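Local coordinates for protein TarM (Staphylococcus aureus subsp. aureus 21178, PDB 4X7M) that belongs to the GT-B-type glycosyltransferase proteins of group 1, built on two Rossmann-like domains, and is seen here with uridine-5'-diphosphate bound, at residues T330-L335 and T399-G404; I280-A285 and I302-K307. The protein carries 1 engineered substitution. All coordinates share one frame; numbering follows the deposited sequence.

Contact 1 (T330-L335 and T399-G404). With UDP (uridine-5'-diphosphate), chain C.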
ATOM      1  N   THR A 330      10.987  -0.847 -11.606  1.00 44.40           N
ATOM      2  CA  THR A 330      10.496   0.430 -12.215  1.00 42.95           C
ATOM      3  C   THR A 330      11.391   1.652 -11.901  1.00 48.22           C
ATOM      4  O   THR A 330      11.435   2.594 -12.705  1.00 47.59           O
ATOM      5  CB  THR A 330       9.028   0.725 -11.839  1.00 44.42           C
ATOM      6  OG1 THR A 330       8.915   0.748 -10.414  1.00 48.48           O
ATOM      7  CG2 THR A 330       8.038  -0.280 -12.403  1.00 40.33           C
ATOM      8  N   LYS A 331      12.099   1.620 -10.726  1.00 43.14           N
ATOM      9  CA  LYS A 331      13.039   2.632 -10.213  1.00 41.52           C
ATOM     10  C   LYS A 331      14.318   2.708 -11.022  1.00 46.79           C
ATOM     11  O   LYS A 331      15.028   3.717 -10.962  1.00 47.55           O
ATOM     12  CB  LYS A 331      13.393   2.336  -8.745  1.00 42.41           C
ATOM     13  CG  LYS A 331      12.201   2.411  -7.791  1.00 39.21           C
ATOM     14  CD  LYS A 331      11.589   3.789  -7.752  1.00 33.04           C
ATOM     15  CE  LYS A 331      10.451   3.914  -6.789  1.00 34.52           C
ATOM     16  NZ  LYS A 331       9.797   5.250  -6.947  1.00 45.86           N
ATOM     17  N   ARG A 332      14.621   1.613 -11.767  1.00 42.95           N
ATOM     18  CA  ARG A 332      15.781   1.405 -12.639  1.00 41.55           C
ATOM     19  C   ARG A 332      17.090   1.741 -11.963  1.00 46.15           C
ATOM     20  O   ARG A 332      17.859   2.573 -12.447  1.00 49.65           O
ATOM     21  CB  ARG A 332      15.627   2.123 -13.993  1.00 40.52           C
ATOM     22  CG  ARG A 332      14.442   1.680 -14.850  1.00 49.67           C
ATOM     23  CD  ARG A 332      14.409   0.222 -15.300  1.00 58.99           C
ATOM     24  NE  ARG A 332      15.648  -0.222 -15.950  1.00 65.09           N
ATOM     25  CZ  ARG A 332      15.891  -0.130 -17.255  1.00 74.00           C
ATOM     26  NH1 ARG A 332      15.001   0.428 -18.069  1.00 72.20           N
ATOM     27  NH2 ARG A 332      17.037  -0.569 -17.752  1.00 44.97           N
ATOM     28  N   ILE A 333      17.355   1.094 -10.843  1.00 42.36           N
ATOM     29  CA  ILE A 333      18.608   1.307 -10.108  1.00 43.36           C
ATOM     30  C   ILE A 333      19.835   0.847 -10.945  1.00 50.33           C
ATOM     31  O   ILE A 333      20.937   1.375 -10.765  1.00 52.51           O
ATOM     32  CB  ILE A 333      18.529   0.830  -8.627  1.00 45.96           C
ATOM     33  CG1 ILE A 333      17.382   1.571  -7.901  1.00 44.21           C
ATOM     34  CG2 ILE A 333      19.853   1.074  -7.873  1.00 49.69           C
ATOM     35  CD1 ILE A 333      16.694   0.827  -6.839  1.00 48.17           C
ATOM     36  N   ASP A 334      19.592  -0.025 -11.969  1.00 45.66           N
ATOM     37  CA  ASP A 334      20.609  -0.470 -12.921  1.00 45.34           C
ATOM     38  C   ASP A 334      21.106   0.722 -13.728  1.00 48.20           C
ATOM     39  O   ASP A 334      22.311   0.846 -13.936  1.00 51.39           O
ATOM     40  CB  ASP A 334      20.071  -1.594 -13.833  1.00 47.37           C
ATOM     41  CG  ASP A 334      18.943  -1.211 -14.793  1.00 57.16           C
ATOM     42  OD1 ASP A 334      17.920  -0.632 -14.321  1.00 54.25           O
ATOM     43  OD2 ASP A 334      19.084  -1.484 -16.018  1.00 59.86           O
ATOM     44  N   LEU A 335      20.188   1.621 -14.145  1.00 42.78           N
ATOM     45  CA  LEU A 335      20.518   2.841 -14.886  1.00 43.06           C
ATOM     46  C   LEU A 335      21.266   3.859 -14.016  1.00 48.98           C
ATOM     47  O   LEU A 335      22.160   4.535 -14.520  1.00 51.39           O
ATOM     48  CB  LEU A 335      19.289   3.467 -15.582  1.00 41.87           C
ATOM     49  CG  LEU A 335      18.631   2.652 -16.722  1.00 47.59           C
ATOM     50  CD1 LEU A 335      17.476   3.401 -17.321  1.00 46.04           C
ATOM     51  CD2 LEU A 335      19.646   2.293 -17.840  1.00 49.86           C
ATOM     52  N   THR A 399      16.266   7.686 -11.640  1.00 42.13           N
ATOM     53  CA  THR A 399      16.369   6.981 -12.927  1.00 42.43           C
ATOM     54  C   THR A 399      15.068   6.260 -13.207  1.00 48.56           C
ATOM     55  O   THR A 399      14.969   5.530 -14.184  1.00 50.67           O
ATOM     56  CB  THR A 399      17.531   5.984 -12.960  1.00 49.17           C
ATOM     57  OG1 THR A 399      17.530   5.175 -11.777  1.00 56.22           O
ATOM     58  CG2 THR A 399      18.849   6.654 -13.179  1.00 42.03           C
ATOM     59  N   SER A 400      14.082   6.441 -12.335  1.00 46.46           N
ATOM     60  CA  SER A 400      12.779   5.796 -12.421  1.00 47.03           C
ATOM     61  C   SER A 400      12.120   6.053 -13.777  1.00 54.49           C
ATOM     62  O   SER A 400      12.215   7.163 -14.306  1.00 53.23           O
ATOM     63  CB  SER A 400      11.889   6.258 -11.276  1.00 48.41           C
ATOM     64  OG  SER A 400      10.729   5.451 -11.206  1.00 59.60           O
ATOM     65  N   GLN A 401      11.503   5.001 -14.355  1.00 53.98           N
ATOM     66  CA  GLN A 401      10.849   5.013 -15.676  1.00 52.94           C
ATOM     67  C   GLN A 401       9.358   5.262 -15.579  1.00 54.51           C
ATOM     68  O   GLN A 401       8.753   5.775 -16.527  1.00 54.36           O
ATOM     69  CB  GLN A 401      11.066   3.673 -16.381  1.00 54.62           C
ATOM     70  CG  GLN A 401      12.474   3.440 -16.867  1.00 80.07           C
ATOM     71  CD  GLN A 401      12.978   4.588 -17.699  1.00103.75           C
ATOM     72  OE1 GLN A 401      12.383   4.920 -18.732  1.00108.19           O
ATOM     73  NE2 GLN A 401      14.075   5.220 -17.263  1.00 75.78           N
ATOM     74  N   TYR A 402       8.752   4.840 -14.458  1.00 49.10           N
ATOM     75  CA  TYR A 402       7.310   4.956 -14.257  1.00 47.22           C
ATOM     76  C   TYR A 402       7.047   5.548 -12.899  1.00 48.33           C
ATOM     77  O   TYR A 402       7.729   5.170 -11.935  1.00 49.44           O
ATOM     78  CB  TYR A 402       6.622   3.589 -14.404  1.00 48.23           C
ATOM     79  CG  TYR A 402       7.017   2.855 -15.658  1.00 50.74           C
ATOM     80  CD1 TYR A 402       6.428   3.164 -16.888  1.00 52.10           C
ATOM     81  CD2 TYR A 402       8.014   1.884 -15.635  1.00 51.38           C
ATOM     82  CE1 TYR A 402       6.821   2.524 -18.057  1.00 48.41           C
ATOM     83  CE2 TYR A 402       8.404   1.229 -16.799  1.00 52.05           C
ATOM     84  CZ  TYR A 402       7.799   1.547 -18.006  1.00 54.98           C
ATOM     85  OH  TYR A 402       8.184   0.914 -19.165  1.00 58.24           O
ATOM     86  N   GLU A 403       6.031   6.454 -12.814  1.00 40.09           N
ATOM     87  CA  GLU A 403       5.616   7.155 -11.594  1.00 37.71           C
ATOM     88  C   GLU A 403       4.224   7.779 -11.778  1.00 43.72           C
ATOM     89  O   GLU A 403       3.821   8.061 -12.901  1.00 45.04           O
ATOM     90  CB  GLU A 403       6.632   8.279 -11.325  1.00 38.72           C
ATOM     91  CG  GLU A 403       7.148   8.370  -9.918  1.00 52.00           C
ATOM     92  CD  GLU A 403       8.111   7.294  -9.465  1.00 59.87           C
ATOM     93  OE1 GLU A 403       9.194   7.184 -10.078  1.00 46.84           O
ATOM     94  OE2 GLU A 403       7.821   6.614  -8.456  1.00 50.53           O
ATOM     95  N   GLY A 404       3.515   8.017 -10.676  1.00 42.11           N
ATOM     96  CA  GLY A 404       2.234   8.727 -10.682  1.00 40.47           C
ATOM     97  C   GLY A 404       2.499  10.199 -10.412  1.00 42.03           C
ATOM     98  O   GLY A 404       1.852  11.084 -10.989  1.00 40.45           O
TER
HETATM   99  N1  UDP C 500      11.298   5.231   1.884  1.00 59.71           N
HETATM  100  C2  UDP C 500      11.860   5.287   3.154  1.00 60.46           C
HETATM  101  N3  UDP C 500      13.006   4.535   3.315  1.00 59.20           N
HETATM  102  C4  UDP C 500      13.592   3.694   2.380  1.00 53.97           C
HETATM  103  C5  UDP C 500      12.908   3.629   1.122  1.00 53.95           C
HETATM  104  C6  UDP C 500      11.819   4.394   0.910  1.00 54.93           C
HETATM  105  O2  UDP C 500      11.335   5.857   4.098  1.00 62.80           O
HETATM  106  O4  UDP C 500      14.631   3.078   2.670  1.00 52.66           O
HETATM  107  C1' UDP C 500      10.151   6.140   1.552  1.00 65.65           C
HETATM  108  C2' UDP C 500      10.546   7.530   1.057  1.00 68.41           C
HETATM  109  O2' UDP C 500      10.878   8.439   2.095  1.00 70.93           O
HETATM  110  C3' UDP C 500       9.244   7.954   0.375  1.00 71.76           C
HETATM  111  C4' UDP C 500       8.755   6.653  -0.256  1.00 71.65           C
HETATM  112  O4' UDP C 500       9.413   5.584   0.475  1.00 69.68           O
HETATM  113  O3' UDP C 500       8.260   8.390   1.309  1.00 73.98           O
HETATM  114  C5' UDP C 500       8.976   6.517  -1.746  1.00 69.36           C
HETATM  115  O5' UDP C 500       8.121   7.417  -2.515  1.00 70.48           O
HETATM  116  PA  UDP C 500       7.981   7.384  -4.119  1.00 70.32           P
HETATM  117  O1A UDP C 500       9.141   8.037  -4.775  1.00 69.19           O
HETATM  118  O2A UDP C 500       6.683   8.049  -4.616  1.00 71.06           O
HETATM  119  O3A UDP C 500       7.951   5.885  -4.554  1.00 69.40           O
HETATM  120  PB  UDP C 500       7.060   4.590  -4.247  1.00 60.29           P
HETATM  121  O1B UDP C 500       7.111   3.758  -5.521  1.00 56.72           O
HETATM  122  O2B UDP C 500       7.648   3.857  -3.040  1.00 59.33           O
HETATM  123  O3B UDP C 500       5.669   4.962  -3.957  1.00 58.81           O
HETATM  124  O   HOH W   1       8.450   3.464 -10.069  1.00 45.48           O
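Lys331 meets Glu403 beside the diphosphate of UDP: its NZ lies 2.8 Å from Glu403 OE2 in a salt bridge that uses the oxygen's syn lone pair. The same NZ donates to the bridging oxygen O3A of UDP at 3.1 Å and more weakly to O1B, so one nitrogen joins carboxylate and diphosphate. Lys331 turns at chi2 (-62°) and then runs extended, which carries NZ to the ligand although its CB points away from 399-404. Behind it, Ser400 OG donates to Glu403 OE1 at 2.6 Å, 29° out of the carboxylate plane, so both carboxylate oxygens are held. The backbones are tied by Gln401 N to Thr330 O at 2.9 Å, almost straight, and Thr399 OG1 sits 2.7 Å from Arg332 O with Lys331 O also near. Arg332 and Gln401 cross with their CG atoms in contact, while the Arg332 guanidinium grips Asp334 side-on and carries Leu335 CD1 over one face. A water bridges Thr330 OG1 and Tyr402 O, and the Tyr402 hydroxyl reaches Phe256 N. Held by Glu403, which Ser400 fixes in turn, the Lys331 nitrogen is positioned at the bridging oxygen, where its positive end would probably offset part of the diphosphate charge.

Contact 2 (I280-A285 and I302-K307)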
ATOM      1  N   ILE A 280      -9.521  10.988 -10.149  1.00 51.95           N
ATOM      2  CA  ILE A 280      -8.367  11.798  -9.797  1.00 49.81           C
ATOM      3  C   ILE A 280      -7.062  11.159 -10.259  1.00 51.12           C
ATOM      4  O   ILE A 280      -6.877   9.949 -10.144  1.00 51.29           O
ATOM      5  CB  ILE A 280      -8.388  12.186  -8.282  1.00 54.10           C
ATOM      6  CG1 ILE A 280      -9.375  13.354  -8.020  1.00 56.59           C
ATOM      7  CG2 ILE A 280      -6.981  12.521  -7.718  1.00 52.63           C
ATOM      8  CD1 ILE A 280     -10.849  12.995  -7.840  1.00 56.77           C
ATOM      9  N   VAL A 281      -6.202  11.995 -10.868  1.00 46.52           N
ATOM     10  CA  VAL A 281      -4.859  11.688 -11.338  1.00 42.74           C
ATOM     11  C   VAL A 281      -3.944  12.713 -10.695  1.00 44.05           C
ATOM     12  O   VAL A 281      -4.391  13.837 -10.426  1.00 43.81           O
ATOM     13  CB  VAL A 281      -4.717  11.579 -12.877  1.00 44.82           C
ATOM     14  CG1 VAL A 281      -5.377  10.306 -13.389  1.00 44.08           C
ATOM     15  CG2 VAL A 281      -5.240  12.814 -13.603  1.00 44.90           C
ATOM     16  N   LEU A 282      -2.715  12.299 -10.353  1.00 38.89           N
ATOM     17  CA  LEU A 282      -1.801  13.173  -9.621  1.00 39.15           C
ATOM     18  C   LEU A 282      -1.199  14.361 -10.340  1.00 43.44           C
ATOM     19  O   LEU A 282      -0.876  15.318  -9.656  1.00 42.88           O
ATOM     20  CB  LEU A 282      -0.746  12.380  -8.825  1.00 37.62           C
ATOM     21  CG  LEU A 282      -1.286  11.245  -7.964  1.00 41.36           C
ATOM     22  CD1 LEU A 282      -0.180  10.252  -7.610  1.00 38.94           C
ATOM     23  CD2 LEU A 282      -2.162  11.756  -6.782  1.00 39.01           C
ATOM     24  N   THR A 283      -0.993  14.293 -11.685  1.00 41.53           N
ATOM     25  CA  THR A 283      -0.365  15.372 -12.509  1.00 39.92           C
ATOM     26  C   THR A 283      -1.203  15.747 -13.734  1.00 47.41           C
ATOM     27  O   THR A 283      -1.921  14.901 -14.258  1.00 48.89           O
ATOM     28  CB  THR A 283       1.021  14.972 -13.001  1.00 37.01           C
ATOM     29  OG1 THR A 283       0.917  13.968 -14.015  1.00 43.58           O
ATOM     30  CG2 THR A 283       1.980  14.550 -11.885  1.00 29.12           C
ATOM     31  N   GLU A 284      -1.087  17.013 -14.211  1.00 44.70           N
ATOM     32  CA  GLU A 284      -1.812  17.527 -15.386  1.00 44.12           C
ATOM     33  C   GLU A 284      -1.484  16.790 -16.679  1.00 43.78           C
ATOM     34  O   GLU A 284      -2.380  16.548 -17.503  1.00 44.15           O
ATOM     35  CB  GLU A 284      -1.664  19.048 -15.547  1.00 45.96           C
ATOM     36  CG  GLU A 284      -2.760  19.837 -14.838  1.00 56.56           C
ATOM     37  CD  GLU A 284      -4.196  19.731 -15.342  1.00 70.58           C
ATOM     38  OE1 GLU A 284      -5.103  20.108 -14.561  1.00 77.97           O
ATOM     39  OE2 GLU A 284      -4.418  19.327 -16.512  1.00 46.77           O
ATOM     40  N   ALA A 285      -0.216  16.405 -16.834  1.00 35.90           N
ATOM     41  CA  ALA A 285       0.276  15.608 -17.956  1.00 34.64           C
ATOM     42  C   ALA A 285      -0.507  14.269 -18.075  1.00 40.45           C
ATOM     43  O   ALA A 285      -0.870  13.876 -19.188  1.00 40.94           O
ATOM     44  CB  ALA A 285       1.764  15.349 -17.789  1.00 33.61           C
ATOM     45  N   ILE A 302      -5.575  16.408  -9.073  1.00 54.80           N
ATOM     46  CA  ILE A 302      -5.371  16.793  -7.695  1.00 55.45           C
ATOM     47  C   ILE A 302      -4.119  16.063  -7.295  1.00 55.29           C
ATOM     48  O   ILE A 302      -4.100  14.832  -7.281  1.00 52.03           O
ATOM     49  CB  ILE A 302      -6.547  16.543  -6.691  1.00 60.82           C
ATOM     50  CG1 ILE A 302      -7.927  17.013  -7.259  1.00 63.57           C
ATOM     51  CG2 ILE A 302      -6.231  17.241  -5.364  1.00 60.74           C
ATOM     52  CD1 ILE A 302      -9.210  16.692  -6.376  1.00 69.00           C
ATOM     53  N   SER A 303      -3.025  16.828  -7.099  1.00 50.21           N
ATOM     54  CA  SER A 303      -1.753  16.328  -6.587  1.00 46.45           C
ATOM     55  C   SER A 303      -2.034  15.743  -5.196  1.00 52.78           C
ATOM     56  O   SER A 303      -2.960  16.215  -4.516  1.00 52.65           O
ATOM     57  CB  SER A 303      -0.811  17.509  -6.406  1.00 47.71           C
ATOM     58  OG  SER A 303       0.286  17.200  -5.562  1.00 56.18           O
ATOM     59  N   ASN A 304      -1.227  14.769  -4.740  1.00 51.18           N
ATOM     60  CA  ASN A 304      -1.466  14.291  -3.384  1.00 52.45           C
ATOM     61  C   ASN A 304      -0.983  15.320  -2.353  1.00 56.43           C
ATOM     62  O   ASN A 304      -0.142  16.141  -2.714  1.00 55.34           O
ATOM     63  CB  ASN A 304      -1.122  12.787  -3.130  1.00 54.77           C
ATOM     64  CG  ASN A 304       0.288  12.328  -3.366  1.00 92.33           C
ATOM     65  OD1 ASN A 304       1.162  12.602  -2.551  1.00 99.53           O
ATOM     66  ND2 ASN A 304       0.522  11.505  -4.398  1.00 80.28           N
ATOM     67  N   PHE A 305      -1.613  15.377  -1.145  1.00 53.43           N
ATOM     68  CA  PHE A 305      -1.214  16.307  -0.084  1.00 54.12           C
ATOM     69  C   PHE A 305       0.276  16.187   0.203  1.00 58.50           C
ATOM     70  O   PHE A 305       0.800  15.085   0.268  1.00 56.37           O
ATOM     71  CB  PHE A 305      -2.029  16.092   1.237  1.00 57.25           C
ATOM     72  CG  PHE A 305      -3.417  16.674   1.197  1.00 58.28           C
ATOM     73  CD1 PHE A 305      -3.612  18.047   1.234  1.00 61.04           C
ATOM     74  CD2 PHE A 305      -4.525  15.855   1.008  1.00 58.60           C
ATOM     75  CE1 PHE A 305      -4.893  18.585   1.134  1.00 63.50           C
ATOM     76  CE2 PHE A 305      -5.805  16.403   0.886  1.00 62.36           C
ATOM     77  CZ  PHE A 305      -5.983  17.754   0.984  1.00 61.63           C
ATOM     78  N   VAL A 306       0.945  17.319   0.389  1.00 59.71           N
ATOM     79  CA  VAL A 306       2.384  17.352   0.645  1.00 60.56           C
ATOM     80  C   VAL A 306       2.691  17.872   2.068  1.00 66.84           C
ATOM     81  O   VAL A 306       2.122  18.876   2.503  1.00 70.44           O
ATOM     82  CB  VAL A 306       3.095  18.128  -0.500  1.00 64.13           C
ATOM     83  CG1 VAL A 306       4.417  18.741  -0.059  1.00 65.05           C
ATOM     84  CG2 VAL A 306       3.279  17.241  -1.721  1.00 61.10           C
ATOM     85  N   LYS A 307       3.596  17.164   2.762  1.00 60.78           N
ATOM     86  CA  LYS A 307       4.063  17.403   4.121  1.00 61.70           C
ATOM     87  C   LYS A 307       5.365  18.200   4.082  1.00 64.74           C
ATOM     88  O   LYS A 307       6.409  17.674   3.739  1.00 63.82           O
ATOM     89  CB  LYS A 307       4.224  16.058   4.864  1.00 63.25           C
ATOM     90  CG  LYS A 307       3.027  15.707   5.768  1.00 86.00           C
ATOM     91  CD  LYS A 307       3.072  14.253   6.295  1.00 93.57           C
ATOM     92  CE  LYS A 307       2.332  14.082   7.605  1.00 94.99           C
ATOM     93  NZ  LYS A 307       2.429  12.694   8.148  1.00 96.54           N
TER
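Ile280 and Ile302 form the tight apolar part of this contact, with Ile280 CG1 3.7 Å from Ile302 CD1. The two side chains lie at a slant to each other, and the CG2 branch of Ile280 turns instead to the backbone, 3.7 Å from Ile302 O. Next to this pair, Ile302 N donates to Val281 O at 3.1 Å with an N-H...O angle of 153°, carrying the parallel pairing of strands 278-281 and 299-301 one residue beyond the end of the second strand. The backbones stay close one step further, where Ser303 CA makes a CA-H...O contact with Leu282 O at 3.3 Å.

Beyond that point the packing thins to a single pair. ND2 of Asn304 sits over the fork of Leu282, 3.5 Å from CD1 and 3.6 Å from CD2. Asn304 chi1 of 59° sets its CG between backbone N and carbonyl carbon, which brings the amide back over the leucine. The Asn304 side chain comes within about 7 Å of UDP at the nearest atoms. From here the segments diverge: the first enters helix 284-293 behind the N-cap residue Thr283, and the second runs on to Lys307, which is solvent-exposed and lies along helix 18-31.

Ser303 OG donates to Asn304 O and is also hydrogen-bonded to Gln405. Helix 480-491 packs on the isoleucine pair through Leu490, Ile483 and Trp487, and helix 407-414 touches Asn304 through Leu407. The contact thus lies at the edge of the seven-stranded parallel sheet, where the chain leaves strand 299-301 and heads for strand 320-324 of the second Rossmann-like domain.

How the contacts relate
Both contacts are buried, but they hold different elements: contact 1 joins the start of helix 333-346 to the loop after strand 395-398, contact 2 the end of strand 278-281 and the chain leaving edge strand 299-301. Their chemistry differs accordingly. Contact 1 is largely polar and reaches the diphosphate of UDP at its Lys331-Glu403 end; contact 2 is mainly aliphatic, with one backbone hydrogen bond, and comes near the ligand through Asn304. Their centres are 19 Å apart, yet they touch where Gly404 O packs 3.6 Å from Leu282 CB. Segment 399-404 therefore runs from the ligand-facing contact to the turn after strand 278-281 in the other domain, consistent with the interdomain cleft of a GT-B fold.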